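Local coordinates for glycerophosphoryl diester phosphodiesterase (Agrobacterium tumefaciens str. C58, PDB 3KS6), which belongs to the glycerophosphoryl diester phosphodiesterase family, whose members share a TIM-barrel fold, and holds a magnesium ion in this structure, at residues G125-H129 / S130-R134; A143-D146 / E147-K150; I174-A177 / I178-I182; G195-A198 / Q199-A203. All blocks are in the same frame, centred on the assembly; numbering follows the deposited sequence.

Contact 1. Residues G125-H129 / S130-R134; sequences GLERH and SMLER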
ATOM      1  N   GLY A 125      -3.781  15.698   6.857  1.00 18.26           N
ATOM      2  CA  GLY A 125      -2.329  15.703   6.813  1.00 19.02           C
ATOM      3  C   GLY A 125      -1.802  15.709   5.401  1.00 18.36           C
ATOM      4  O   GLY A 125      -0.837  16.424   5.099  1.00 18.93           O
ATOM      5  N   LEU A 126      -2.392  14.901   4.532  1.00 19.03           N
ATOM      6  CA  LEU A 126      -1.987  14.911   3.130  1.00 19.96           C
ATOM      7  C   LEU A 126      -2.242  16.284   2.461  1.00 22.12           C
ATOM      8  O   LEU A 126      -1.429  16.761   1.647  1.00 22.97           O
ATOM      9  CB  LEU A 126      -2.721  13.793   2.361  1.00 19.32           C
ATOM     10  CG  LEU A 126      -2.219  12.359   2.585  1.00 16.66           C
ATOM     11  CD1 LEU A 126      -3.232  11.275   2.091  1.00 14.84           C
ATOM     12  CD2 LEU A 126      -0.830  12.117   2.047  1.00 20.86           C
ATOM     13  N   GLU A 127      -3.382  16.890   2.782  1.00 21.69           N
ATOM     14  CA  GLU A 127      -3.738  18.216   2.227  1.00 22.28           C
ATOM     15  C   GLU A 127      -2.746  19.260   2.685  1.00 22.22           C
ATOM     16  O   GLU A 127      -2.283  20.091   1.904  1.00 23.67           O
ATOM     17  CB  GLU A 127      -5.128  18.622   2.679  1.00 25.28           C
ATOM     18  CG  GLU A 127      -6.254  17.974   1.958  1.00 37.84           C
ATOM     19  CD  GLU A 127      -6.656  18.735   0.682  1.00 48.73           C
ATOM     20  OE1 GLU A 127      -5.752  19.291   0.018  1.00 37.61           O
ATOM     21  OE2 GLU A 127      -7.880  18.766   0.366  1.00 55.00           O
ATOM     22  N   ARG A 128      -2.360  19.180   3.953  1.00 24.22           N
ATOM     23  CA  ARG A 128      -1.435  20.123   4.531  1.00 24.09           C
ATOM     24  C   ARG A 128      -0.093  20.146   3.820  1.00 26.77           C
ATOM     25  O   ARG A 128       0.537  21.204   3.708  1.00 24.12           O
ATOM     26  CB  ARG A 128      -1.315  19.805   6.021  1.00 25.70           C
ATOM     27  CG  ARG A 128      -0.532  20.727   6.821  1.00 29.85           C
ATOM     28  CD  ARG A 128      -0.885  20.554   8.311  1.00 25.98           C
ATOM     29  NE  ARG A 128      -0.687  19.195   8.845  1.00 24.12           N
ATOM     30  CZ  ARG A 128      -1.621  18.414   9.390  1.00 20.88           C
ATOM     31  NH1 ARG A 128      -2.875  18.802   9.500  1.00 20.53           N
ATOM     32  NH2 ARG A 128      -1.295  17.222   9.879  1.00 24.00           N
ATOM     33  N   HIS A 129       0.343  18.991   3.327  1.00 25.21           N
ATOM     34  CA  HIS A 129       1.635  18.849   2.667  1.00 26.69           C
ATOM     35  C   HIS A 129       1.480  18.665   1.141  1.00 25.56           C
ATOM     36  O   HIS A 129       2.402  18.215   0.482  1.00 29.95           O
ATOM     37  CB  HIS A 129       2.429  17.711   3.331  1.00 26.95           C
ATOM     38  CG  HIS A 129       2.584  17.912   4.804  1.00 25.04           C
ATOM     39  ND1 HIS A 129       3.254  18.994   5.326  1.00 36.33           N
ATOM     40  CD2 HIS A 129       2.072  17.243   5.864  1.00 39.94           C
ATOM     41  CE1 HIS A 129       3.174  18.967   6.642  1.00 35.88           C
ATOM     42  NE2 HIS A 129       2.470  17.910   6.997  1.00 34.34           N
ATOM     43  N   SER A 130       0.297  19.004   0.626  1.00 25.21           N
ATOM     44  CA  SER A 130      -0.029  18.999  -0.798  1.00 26.09           C
ATOM     45  C   SER A 130       0.245  17.676  -1.495  1.00 27.39           C
ATOM     46  O   SER A 130       0.746  17.654  -2.630  1.00 29.51           O
ATOM     47  CB  SER A 130       0.703  20.126  -1.515  1.00 29.39           C
ATOM     48  OG  SER A 130       0.366  21.380  -0.935  1.00 33.55           O
HETATM   49  N   MSE A 131      -0.081  16.579  -0.822  1.00 23.99           N
HETATM   50  CA  MSE A 131       0.073  15.251  -1.414  1.00 22.11           C
HETATM   51  C   MSE A 131      -1.262  14.545  -1.679  1.00 21.12           C
HETATM   52  O   MSE A 131      -1.252  13.469  -2.283  1.00 19.06           O
HETATM   53  CB  MSE A 131       0.976  14.373  -0.550  1.00 22.66           C
HETATM   54  CG  MSE A 131       2.423  14.814  -0.512  1.00 24.31           C
HETATM   55 SE   MSE A 131       3.246  14.701  -2.282  0.75 26.14          SE
HETATM   56  CE  MSE A 131       3.077  12.811  -2.613  1.00 28.63           C
ATOM     57  N   LEU A 132      -2.406  15.113  -1.269  1.00 22.73           N
ATOM     58  CA  LEU A 132      -3.681  14.432  -1.456  1.00 23.07           C
ATOM     59  C   LEU A 132      -3.942  14.107  -2.911  1.00 25.10           C
ATOM     60  O   LEU A 132      -4.380  13.015  -3.233  1.00 19.63           O
ATOM     61  CB  LEU A 132      -4.868  15.265  -0.948  1.00 25.22           C
ATOM     62  CG  LEU A 132      -6.238  14.559  -0.937  1.00 25.28           C
ATOM     63  CD1 LEU A 132      -6.196  13.270  -0.120  1.00 22.53           C
ATOM     64  CD2 LEU A 132      -7.342  15.514  -0.430  1.00 21.65           C
ATOM     65  N   GLU A 133      -3.690  15.080  -3.788  1.00 23.49           N
ATOM     66  CA  GLU A 133      -3.950  14.903  -5.216  1.00 24.84           C
ATOM     67  C   GLU A 133      -3.003  13.929  -5.888  1.00 23.18           C
ATOM     68  O   GLU A 133      -3.195  13.602  -7.060  1.00 24.14           O
ATOM     69  CB  GLU A 133      -3.959  16.255  -5.946  1.00 27.60           C
ATOM     70  CG  GLU A 133      -5.065  17.210  -5.433  1.00 37.09           C
ATOM     71  CD  GLU A 133      -6.445  16.514  -5.279  1.00 45.12           C
ATOM     72  OE1 GLU A 133      -6.963  15.916  -6.268  1.00 46.76           O
ATOM     73  OE2 GLU A 133      -6.999  16.560  -4.153  1.00 46.43           O
ATOM     74  N   ARG A 134      -1.991  13.471  -5.161  1.00 21.77           N
ATOM     75  CA  ARG A 134      -1.108  12.430  -5.651  1.00 21.51           C
ATOM     76  C   ARG A 134      -1.279  11.129  -4.889  1.00 19.83           C
ATOM     77  O   ARG A 134      -0.389  10.299  -4.895  1.00 20.25           O
ATOM     78  CB  ARG A 134       0.332  12.886  -5.558  1.00 22.23           C
ATOM     79  CG  ARG A 134       0.642  14.104  -6.437  1.00 25.36           C
ATOM     80  CD  ARG A 134       2.024  14.704  -6.136  1.00 26.36           C
ATOM     81  NE  ARG A 134       3.109  13.739  -6.130  1.00 24.62           N
ATOM     82  CZ  ARG A 134       4.346  13.995  -5.723  1.00 27.30           C
ATOM     83  NH1 ARG A 134       4.686  15.205  -5.290  1.00 27.65           N
ATOM     84  NH2 ARG A 134       5.240  13.026  -5.758  1.00 25.76           N
TER
HETATM   85  O   HOH W   1      -6.437  18.550  -2.637  1.00 44.70           O
HETATM   86  O   HOH W   2       1.525  22.218   1.241  1.00 41.96           O

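Contact 2. Residues A143-D146 / E147-K150; sequences ASMD and ELWK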
ATOM      1  N   ALA A 143     -15.362  -1.039   5.995  1.00 19.01           N
ATOM      2  CA  ALA A 143     -15.772   0.116   6.797  1.00 18.23           C
ATOM      3  C   ALA A 143     -14.938   1.320   6.419  1.00 21.02           C
ATOM      4  O   ALA A 143     -15.449   2.427   6.326  1.00 19.23           O
ATOM      5  CB  ALA A 143     -15.593  -0.160   8.341  1.00 18.00           C
ATOM      6  N   SER A 144     -13.631   1.082   6.261  1.00 20.12           N
ATOM      7  CA  SER A 144     -12.684   2.128   5.907  1.00 19.76           C
ATOM      8  C   SER A 144     -12.873   2.554   4.439  1.00 18.14           C
ATOM      9  O   SER A 144     -12.727   3.721   4.121  1.00 17.83           O
ATOM     10  CB  SER A 144     -11.240   1.687   6.187  1.00 20.68           C
ATOM     11  OG  SER A 144     -11.035   1.401   7.561  1.00 22.74           O
HETATM   12  N   MSE A 145     -13.241   1.626   3.568  0.50 18.45           N
HETATM   13  CA  MSE A 145     -13.543   1.977   2.180  0.50 17.49           C
HETATM   14  C   MSE A 145     -14.769   2.884   2.121  0.50 18.35           C
HETATM   15  O   MSE A 145     -14.837   3.827   1.322  0.50 16.36           O
HETATM   16  CB  MSE A 145     -13.801   0.713   1.368  0.50 17.32           C
HETATM   17  CG  MSE A 145     -12.614  -0.247   1.302  0.50 13.99           C
HETATM   18 SE   MSE A 145     -11.051   0.471   0.372  0.38 13.08          SE
HETATM   19  CE  MSE A 145     -10.305   1.655   1.492  0.50 21.34           C
ATOM     20  N   ASP A 146     -15.754   2.582   2.961  1.00 19.39           N
ATOM     21  CA  ASP A 146     -16.952   3.406   3.044  1.00 18.46           C
ATOM     22  C   ASP A 146     -16.646   4.812   3.545  1.00 17.67           C
ATOM     23  O   ASP A 146     -17.181   5.794   3.043  1.00 19.97           O
ATOM     24  CB  ASP A 146     -18.044   2.706   3.896  1.00 15.92           C
ATOM     25  CG  ASP A 146     -18.631   1.491   3.210  1.00 20.37           C
ATOM     26  OD1 ASP A 146     -18.297   1.242   2.022  1.00 18.89           O
ATOM     27  OD2 ASP A 146     -19.451   0.775   3.856  1.00 20.21           O
ATOM     28  N   GLU A 147     -15.780   4.914   4.533  1.00 19.75           N
ATOM     29  CA  GLU A 147     -15.346   6.229   5.024  1.00 19.77           C
ATOM     30  C   GLU A 147     -14.635   7.066   3.996  1.00 21.99           C
ATOM     31  O   GLU A 147     -14.904   8.278   3.839  1.00 22.97           O
ATOM     32  CB  GLU A 147     -14.422   6.072   6.207  1.00 20.76           C
ATOM     33  CG  GLU A 147     -15.132   6.054   7.501  1.00 30.14           C
ATOM     34  CD  GLU A 147     -14.169   6.242   8.664  1.00 34.24           C
ATOM     35  OE1 GLU A 147     -13.360   5.339   8.909  1.00 37.45           O
ATOM     36  OE2 GLU A 147     -14.225   7.299   9.315  1.00 49.62           O
ATOM     37  N   LEU A 148     -13.718   6.421   3.286  1.00 21.70           N
ATOM     38  CA  LEU A 148     -12.999   7.099   2.211  1.00 20.21           C
ATOM     39  C   LEU A 148     -13.950   7.570   1.113  1.00 20.11           C
ATOM     40  O   LEU A 148     -13.799   8.666   0.576  1.00 22.56           O
ATOM     41  CB  LEU A 148     -11.916   6.184   1.658  1.00 21.57           C
ATOM     42  CG  LEU A 148     -10.705   5.897   2.530  1.00 22.68           C
ATOM     43  CD1 LEU A 148      -9.943   4.687   1.972  1.00 20.21           C
ATOM     44  CD2 LEU A 148      -9.764   7.114   2.607  1.00 21.07           C
ATOM     45  N   TRP A 149     -14.941   6.757   0.776  1.00 20.69           N
ATOM     46  CA  TRP A 149     -15.891   7.115  -0.281  1.00 21.16           C
ATOM     47  C   TRP A 149     -16.588   8.448   0.057  1.00 23.19           C
ATOM     48  O   TRP A 149     -16.796   9.298  -0.804  1.00 21.27           O
ATOM     49  CB  TRP A 149     -16.901   5.997  -0.467  1.00 24.63           C
ATOM     50  CG  TRP A 149     -18.004   6.302  -1.406  1.00 26.70           C
ATOM     51  CD1 TRP A 149     -17.979   6.285  -2.777  1.00 33.00           C
ATOM     52  CD2 TRP A 149     -19.310   6.711  -1.031  1.00 38.05           C
ATOM     53  NE1 TRP A 149     -19.198   6.647  -3.269  1.00 29.45           N
ATOM     54  CE2 TRP A 149     -20.036   6.923  -2.216  1.00 38.44           C
ATOM     55  CE3 TRP A 149     -19.937   6.938   0.210  1.00 39.92           C
ATOM     56  CZ2 TRP A 149     -21.379   7.337  -2.202  1.00 44.75           C
ATOM     57  CZ3 TRP A 149     -21.271   7.345   0.232  1.00 40.17           C
ATOM     58  CH2 TRP A 149     -21.978   7.542  -0.970  1.00 40.51           C
ATOM     59  N   LYS A 150     -16.904   8.644   1.318  1.00 22.98           N
ATOM     60  CA  LYS A 150     -17.591   9.862   1.731  1.00 28.68           C
ATOM     61  C   LYS A 150     -16.641  11.031   1.827  1.00 27.90           C
ATOM     62  O   LYS A 150     -17.038  12.165   1.576  1.00 29.02           O
ATOM     63  CB  LYS A 150     -18.256   9.672   3.102  1.00 29.93           C
ATOM     64  CG  LYS A 150     -19.436   8.695   3.139  1.00 36.97           C
ATOM     65  CD  LYS A 150     -20.261   8.884   4.430  1.00 40.31           C
ATOM     66  CE  LYS A 150     -21.657   8.219   4.333  1.00 49.61           C
ATOM     67  NZ  LYS A 150     -22.579   8.896   3.344  1.00 60.18           N
TER
HETATM   68  O   HOH W   3     -11.545   3.661   8.683  1.00 32.12           O

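Contact 3. Residues I174-A177 / I178-I182; sequences IETA and IAHSI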
ATOM      1  N   ILE A 174     -17.044  -9.515  -6.157  1.00 18.12           N
ATOM      2  CA  ILE A 174     -17.381  -8.545  -7.165  1.00 18.51           C
ATOM      3  C   ILE A 174     -18.703  -7.843  -6.823  1.00 18.48           C
ATOM      4  O   ILE A 174     -18.773  -6.614  -6.930  1.00 17.99           O
ATOM      5  CB  ILE A 174     -17.404  -9.200  -8.602  1.00 17.58           C
ATOM      6  CG1 ILE A 174     -15.977  -9.600  -8.995  1.00 17.06           C
ATOM      7  CG2 ILE A 174     -18.014  -8.252  -9.641  1.00 18.80           C
ATOM      8  CD1 ILE A 174     -15.918 -10.631 -10.170  1.00 20.30           C
ATOM      9  N   GLU A 175     -19.714  -8.616  -6.385  0.50 19.15           N
ATOM     10  CA  GLU A 175     -21.002  -8.061  -5.917  0.50 20.02           C
ATOM     11  C   GLU A 175     -20.768  -6.955  -4.892  0.50 19.95           C
ATOM     12  O   GLU A 175     -21.347  -5.860  -4.956  0.50 18.56           O
ATOM     13  CB  GLU A 175     -21.820  -9.125  -5.145  0.50 19.75           C
ATOM     14  CG  GLU A 175     -22.468 -10.252  -5.928  0.50 25.03           C
ATOM     15  CD  GLU A 175     -22.980 -11.402  -5.026  0.50 23.64           C
ATOM     16  OE1 GLU A 175     -22.987 -11.284  -3.759  0.50 12.62           O
ATOM     17  OE2 GLU A 175     -23.373 -12.441  -5.611  0.50 33.60           O
ATOM     18  N   THR A 176     -19.940  -7.305  -3.918  1.00 19.34           N
ATOM     19  CA  THR A 176     -19.671  -6.483  -2.771  1.00 18.00           C
ATOM     20  C   THR A 176     -18.974  -5.190  -3.144  1.00 18.96           C
ATOM     21  O   THR A 176     -19.359  -4.086  -2.706  1.00 19.39           O
ATOM     22  CB  THR A 176     -18.849  -7.281  -1.733  1.00 22.59           C
ATOM     23  OG1 THR A 176     -19.575  -8.469  -1.395  1.00 19.25           O
ATOM     24  CG2 THR A 176     -18.590  -6.436  -0.483  1.00 20.70           C
ATOM     25  N   ALA A 177     -17.969  -5.298  -3.995  1.00 16.93           N
ATOM     26  CA  ALA A 177     -17.290  -4.109  -4.480  1.00 19.20           C
ATOM     27  C   ALA A 177     -18.278  -3.169  -5.191  1.00 17.87           C
ATOM     28  O   ALA A 177     -18.294  -1.979  -4.930  1.00 19.22           O
ATOM     29  CB  ALA A 177     -16.123  -4.495  -5.422  1.00 16.18           C
ATOM     30  N   ILE A 178     -19.120  -3.706  -6.061  1.00 18.41           N
ATOM     31  CA  ILE A 178     -20.074  -2.904  -6.794  1.00 18.92           C
ATOM     32  C   ILE A 178     -21.059  -2.208  -5.845  1.00 18.30           C
ATOM     33  O   ILE A 178     -21.327  -1.005  -6.004  1.00 19.27           O
ATOM     34  CB  ILE A 178     -20.809  -3.752  -7.866  1.00 21.17           C
ATOM     35  CG1 ILE A 178     -19.803  -4.120  -8.983  1.00 21.28           C
ATOM     36  CG2 ILE A 178     -22.007  -2.980  -8.452  1.00 22.31           C
ATOM     37  CD1 ILE A 178     -20.334  -5.199  -9.925  1.00 21.56           C
ATOM     38  N   ALA A 179     -21.558  -2.954  -4.861  1.00 19.67           N
ATOM     39  CA  ALA A 179     -22.538  -2.458  -3.885  1.00 18.67           C
ATOM     40  C   ALA A 179     -21.955  -1.305  -3.075  1.00 20.12           C
ATOM     41  O   ALA A 179     -22.684  -0.397  -2.619  1.00 20.26           O
ATOM     42  CB  ALA A 179     -22.960  -3.553  -2.973  1.00 21.11           C
ATOM     43  N   HIS A 180     -20.646  -1.337  -2.907  1.00 17.96           N
ATOM     44  CA  HIS A 180     -19.926  -0.294  -2.166  1.00 17.68           C
ATOM     45  C   HIS A 180     -19.234   0.787  -3.023  1.00 16.28           C
ATOM     46  O   HIS A 180     -18.420   1.595  -2.506  1.00 18.85           O
ATOM     47  CB  HIS A 180     -18.924  -0.990  -1.299  1.00 17.15           C
ATOM     48  CG  HIS A 180     -19.545  -1.636  -0.101  1.00 18.74           C
ATOM     49  ND1 HIS A 180     -19.513  -1.045   1.148  1.00 21.14           N
ATOM     50  CD2 HIS A 180     -20.260  -2.776   0.034  1.00 24.42           C
ATOM     51  CE1 HIS A 180     -20.145  -1.822   2.010  1.00 25.22           C
ATOM     52  NE2 HIS A 180     -20.614  -2.876   1.360  1.00 21.46           N
ATOM     53  N   SER A 181     -19.594   0.835  -4.289  1.00 19.23           N
ATOM     54  CA  SER A 181     -19.026   1.820  -5.228  1.00 18.03           C
ATOM     55  C   SER A 181     -17.504   1.797  -5.264  1.00 19.03           C
ATOM     56  O   SER A 181     -16.866   2.856  -5.366  1.00 20.46           O
ATOM     57  CB  SER A 181     -19.507   3.249  -4.926  1.00 21.33           C
ATOM     58  OG  SER A 181     -20.910   3.325  -4.981  1.00 28.92           O
ATOM     59  N   ILE A 182     -16.936   0.592  -5.227  1.00 15.69           N
ATOM     60  CA  ILE A 182     -15.491   0.368  -5.332  1.00 15.24           C
ATOM     61  C   ILE A 182     -15.239  -0.021  -6.793  1.00 18.47           C
ATOM     62  O   ILE A 182     -15.935  -0.886  -7.331  1.00 19.86           O
ATOM     63  CB  ILE A 182     -15.014  -0.749  -4.308  1.00 16.88           C
ATOM     64  CG1 ILE A 182     -15.251  -0.259  -2.852  1.00 19.97           C
ATOM     65  CG2 ILE A 182     -13.554  -1.117  -4.504  1.00 17.82           C
ATOM     66  CD1 ILE A 182     -15.242  -1.352  -1.816  1.00 16.79           C
TER

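Contact 4. Residues G195-A198 / Q199-A203; sequences GLMA and QVQAA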
ATOM      1  N   GLY A 195      -8.533 -16.235 -15.397  1.00 22.44           N
ATOM      2  CA  GLY A 195      -9.982 -16.323 -15.214  1.00 23.82           C
ATOM      3  C   GLY A 195     -10.488 -15.300 -14.202  1.00 19.02           C
ATOM      4  O   GLY A 195     -11.536 -14.711 -14.406  1.00 17.45           O
ATOM      5  N   LEU A 196      -9.799 -15.178 -13.080  1.00 21.41           N
ATOM      6  CA  LEU A 196     -10.187 -14.176 -12.067  1.00 19.47           C
ATOM      7  C   LEU A 196     -10.116 -12.770 -12.626  1.00 19.32           C
ATOM      8  O   LEU A 196     -11.045 -11.985 -12.482  1.00 20.39           O
ATOM      9  CB  LEU A 196      -9.308 -14.261 -10.831  1.00 18.74           C
ATOM     10  CG  LEU A 196      -9.694 -13.272  -9.714  1.00 16.99           C
ATOM     11  CD1 LEU A 196     -11.119 -13.526  -9.278  1.00 22.45           C
ATOM     12  CD2 LEU A 196      -8.699 -13.314  -8.533  1.00 19.95           C
HETATM   13  N   MSE A 197      -9.017 -12.449 -13.274  1.00 18.70           N
HETATM   14  CA  MSE A 197      -8.878 -11.124 -13.852  1.00 19.01           C
HETATM   15  C   MSE A 197      -9.965 -10.812 -14.866  1.00 18.27           C
HETATM   16  O   MSE A 197     -10.493  -9.705 -14.891  1.00 15.24           O
HETATM   17  CB  MSE A 197      -7.468 -10.951 -14.456  1.00 20.54           C
HETATM   18  CG  MSE A 197      -7.284  -9.656 -15.187  1.00 20.14           C
HETATM   19 SE   MSE A 197      -5.434  -9.487 -15.759  0.75 21.27          SE
HETATM   20  CE  MSE A 197      -5.674  -8.041 -16.967  1.00 26.43           C
ATOM     21  N   ALA A 198     -10.293 -11.781 -15.714  1.00 18.15           N
ATOM     22  CA  ALA A 198     -11.355 -11.629 -16.676  1.00 19.55           C
ATOM     23  C   ALA A 198     -12.693 -11.385 -16.010  1.00 19.29           C
ATOM     24  O   ALA A 198     -13.431 -10.493 -16.415  1.00 19.27           O
ATOM     25  CB  ALA A 198     -11.434 -12.901 -17.603  1.00 21.25           C
ATOM     26  N   GLN A 199     -13.026 -12.195 -15.004  1.00 19.04           N
ATOM     27  CA  GLN A 199     -14.301 -12.049 -14.312  1.00 18.87           C
ATOM     28  C   GLN A 199     -14.431 -10.648 -13.673  1.00 19.49           C
ATOM     29  O   GLN A 199     -15.503  -9.988 -13.761  1.00 20.98           O
ATOM     30  CB  GLN A 199     -14.437 -13.145 -13.259  1.00 20.69           C
ATOM     31  CG  GLN A 199     -15.829 -13.177 -12.677  1.00 19.69           C
ATOM     32  CD  GLN A 199     -16.015 -14.259 -11.686  1.00 17.49           C
ATOM     33  OE1 GLN A 199     -15.172 -15.131 -11.531  1.00 23.43           O
ATOM     34  NE2 GLN A 199     -17.176 -14.231 -11.006  1.00 22.19           N
ATOM     35  N   VAL A 200     -13.344 -10.204 -13.039  1.00 19.89           N
ATOM     36  CA  VAL A 200     -13.296  -8.901 -12.376  1.00 17.65           C
ATOM     37  C   VAL A 200     -13.444  -7.760 -13.436  1.00 18.87           C
ATOM     38  O   VAL A 200     -14.262  -6.860 -13.307  1.00 17.88           O
ATOM     39  CB  VAL A 200     -12.009  -8.771 -11.544  1.00 18.37           C
ATOM     40  CG1 VAL A 200     -11.814  -7.372 -11.051  1.00 17.76           C
ATOM     41  CG2 VAL A 200     -12.000  -9.788 -10.381  1.00 16.01           C
ATOM     42  N   GLN A 201     -12.673  -7.832 -14.506  1.00 17.25           N
ATOM     43  CA  GLN A 201     -12.772  -6.802 -15.549  1.00 16.81           C
ATOM     44  C   GLN A 201     -14.092  -6.782 -16.309  1.00 17.40           C
ATOM     45  O   GLN A 201     -14.561  -5.722 -16.712  1.00 18.98           O
ATOM     46  CB  GLN A 201     -11.556  -6.914 -16.479  1.00 18.17           C
ATOM     47  CG  GLN A 201     -10.292  -6.558 -15.766  1.00 20.84           C
ATOM     48  CD  GLN A 201      -9.097  -6.545 -16.668  1.00 33.19           C
ATOM     49  OE1 GLN A 201      -9.105  -7.139 -17.750  1.00 29.42           O
ATOM     50  NE2 GLN A 201      -8.043  -5.897 -16.214  1.00 20.80           N
ATOM     51  N   ALA A 202     -14.717  -7.949 -16.467  1.00 19.48           N
ATOM     52  CA  ALA A 202     -16.002  -8.068 -17.151  1.00 20.10           C
ATOM     53  C   ALA A 202     -17.096  -7.364 -16.347  1.00 19.76           C
ATOM     54  O   ALA A 202     -18.080  -6.904 -16.920  1.00 21.03           O
ATOM     55  CB  ALA A 202     -16.382  -9.541 -17.369  1.00 19.39           C
ATOM     56  N   ALA A 203     -16.884  -7.239 -15.031  1.00 20.59           N
ATOM     57  CA  ALA A 203     -17.789  -6.502 -14.139  1.00 18.07           C
ATOM     58  C   ALA A 203     -17.508  -4.991 -14.082  1.00 20.18           C
ATOM     59  O   ALA A 203     -18.167  -4.225 -13.330  1.00 19.07           O
ATOM     60  CB  ALA A 203     -17.719  -7.135 -12.700  1.00 18.08           C
TER

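Contact 1. Residues G125-H129 / S130-R134
A Schellman motif ends helix 118-128, and residues L126 and E127 of its last turn close it against S130 and M131. S130 is the C-prime residue with positive phi; there the chain reverses and sends its N-H groups back to the helix. M131 N reaches L126 O at 2.8 Å, an almost straight bond (168° at the hydrogen), while S130 N approaches E127 O at 3.1 Å from above the carbonyl plane. A third N-H, that of L132, adds only a weak bond to L126 O.

Side chains seal the turn on two flanks. On the buried one, L126 CD2 meets M131 CB at 3.9 Å, and L126, M131 and L132 continue toward F102 and F137 of the barrel strands. Beyond the turn, the CE methyl of M131, a selenomethionine, sits over the centre of the R134 guanidinium, 3.5 Å above its plane. On the outer flank, E127 bends at chi2 (-87°), which lays its carboxylate across the L132 branch, with OE2 3.4 Å from CD2. E127 OE1 accepts from a water at 2.8 Å, and the same water donates to E133 OE2; E133 also has a long, weak ion pair with R154. The carboxylates of E127 and E133, of like charge, thus share one water as donor, which would be expected to ease their repulsion.

Contact 2. Residues A143-D146 / E147-K150
A single water spans one turn of helix between S144 and E147, standing 2.6 Å from S144 OG and donating to E147 OE1 at 2.5 Å. The glutamate arrives there on a chain extended beyond CG, its first torsion swung to -90°, so that CG passes 3.8 Å from A143 O while the carboxylate runs back along the helix to the serine. S144 is buried and E147 partly exposed, and the water links their polar ends.

Beneath this bridge the backbone is regular. E147 N, L148 N and W149 N bond to A143 O, S144 O and M145 O, whereas K150 N makes only a weak bond to D146 O. These turns belong to helix 142-151, the middle element of a beta-alpha-beta unit running from strand 135-139 to strand 156-160 in the TIM barrel. The face of the helix turned to the sheet carries M145 and L148, which lie side by side and point the same way; the selenomethionine packs on S139 and W158, L148 on F137 and R156. Their methyl contact is modelled implausibly close, and M145 has two conformers, so that distance is doubtful. L148 also leans on its own helix, with CG 3.4 Å from S144 O.

W149 turns outward. With CG anti to the backbone N (chi1 174°), its indole stands so that D146 O lies near the ring plane, at the edge, 4.1 Å from CE3. A molecule of di(hydroxyethyl)ether lies about 4 Å from the indole side chain at the nearest atoms.

Contact 3. Residues I174-A177 / I178-I182
The H180 imidazole meets T176 at the ring's edge: T176 O lies near the ring plane, 3.2 Å from CD2, and the T176 methyl CG2 runs alongside at 4.1 Å from the same carbon. This pairing marks the end of helix 162-179, where a Schellman motif centred on S181, the C-prime residue with positive phi, turns the chain toward strand 184-188 of the barrel. T176 faces H180 with its methyl because chi1 of -57° turns OG1 back beside the backbone N, where it bonds to A172 O. On the imidazole, ND1 is engaged by D146 OD1 of helix 142-151, a hydrogen bond that would restrain the rotation of the ring, and di(hydroxyethyl)ether lies about 3 Å from the H180 side chain at the nearest atoms.

The closing bonds have the signature of the motif. I182 N returns to A177 O at 2.9 Å and 167°, and S181 N bonds to I178 O at 3.1 Å. H180 N donates to T176 O and, weakly, to A177 O, so the A177 carbonyl serves two N-H groups.

Further back, I178 folds over the preceding turn, its CG1 3.4 Å from I174 O and its CD1 3.8 Å from I174 CG2. On the buried flank, I182 points back at the helix it has just left, and its CB stops 4.1 Å from A177 CB.

Contact 4. Residues G195-A198 / Q199-A203
M197 and Q201 cross obliquely on one flank of helix 194-202, the helical element of a beta-alpha-beta unit that joins strands 184-188 and 206-210 of the TIM barrel. The selenomethionine is stretched out fully, all three torsions near 180°, and its terminal methyl sits off the outer rim of the Q201 amide, out of the amide plane, with CE 3.3 Å from NE2 and 3.6 Å from OE1. Q201 is likewise extended beyond CG, but its first torsion (-67°) sets CG beside the backbone N, where it lies 3.3 Å from M197 O. The two chains thus start one turn apart and converge at their ends, an apolar methyl against a polar amide. M197 also packs on F207 and V226, which places it between the helix and its neighbours, while the Q201 side is exposed.

A second pair, L196 and V200, also meets at a slant, on the buried flank. L196 CD1 touches V200 CG2 at 4.0 Å, and the leucine and valine together press on F207, V187 and I185 of the strands. V200 CG2 lies 3.2 Å from L196 O, a close van der Waals approach.

The backbone supports both pairs with regular bonds from Q199 N, V200 N and Q201 N to G195 O, L196 O and M197 O. Q199 runs extended toward helix 162-179, where it packs on P170 and I174. In the last turn A202 N bonds to A198 O, and A202 CB approaches the same oxygen at 3.2 Å.

Along the chain the four contacts follow in series, none nested in another and none crossing. Contact 1 closes helix 118-128 before strand 135-139; contact 2 lies within the next helix, 142-151; contact 3 closes helix 162-179 before strand 184-188; contact 4 comprises most of helix 194-202. Successive helices of the barrel's outer layer are therefore sampled in turn. Contact 1 stands apart, about 18 Å centre to centre from contact 2. Contacts 2 and 3 are joined by the D146-H180 bond and by packing of W149 on S181 and M145 on I182, and contacts 3 and 4 by I174, which packs on A203, Q199 and V200.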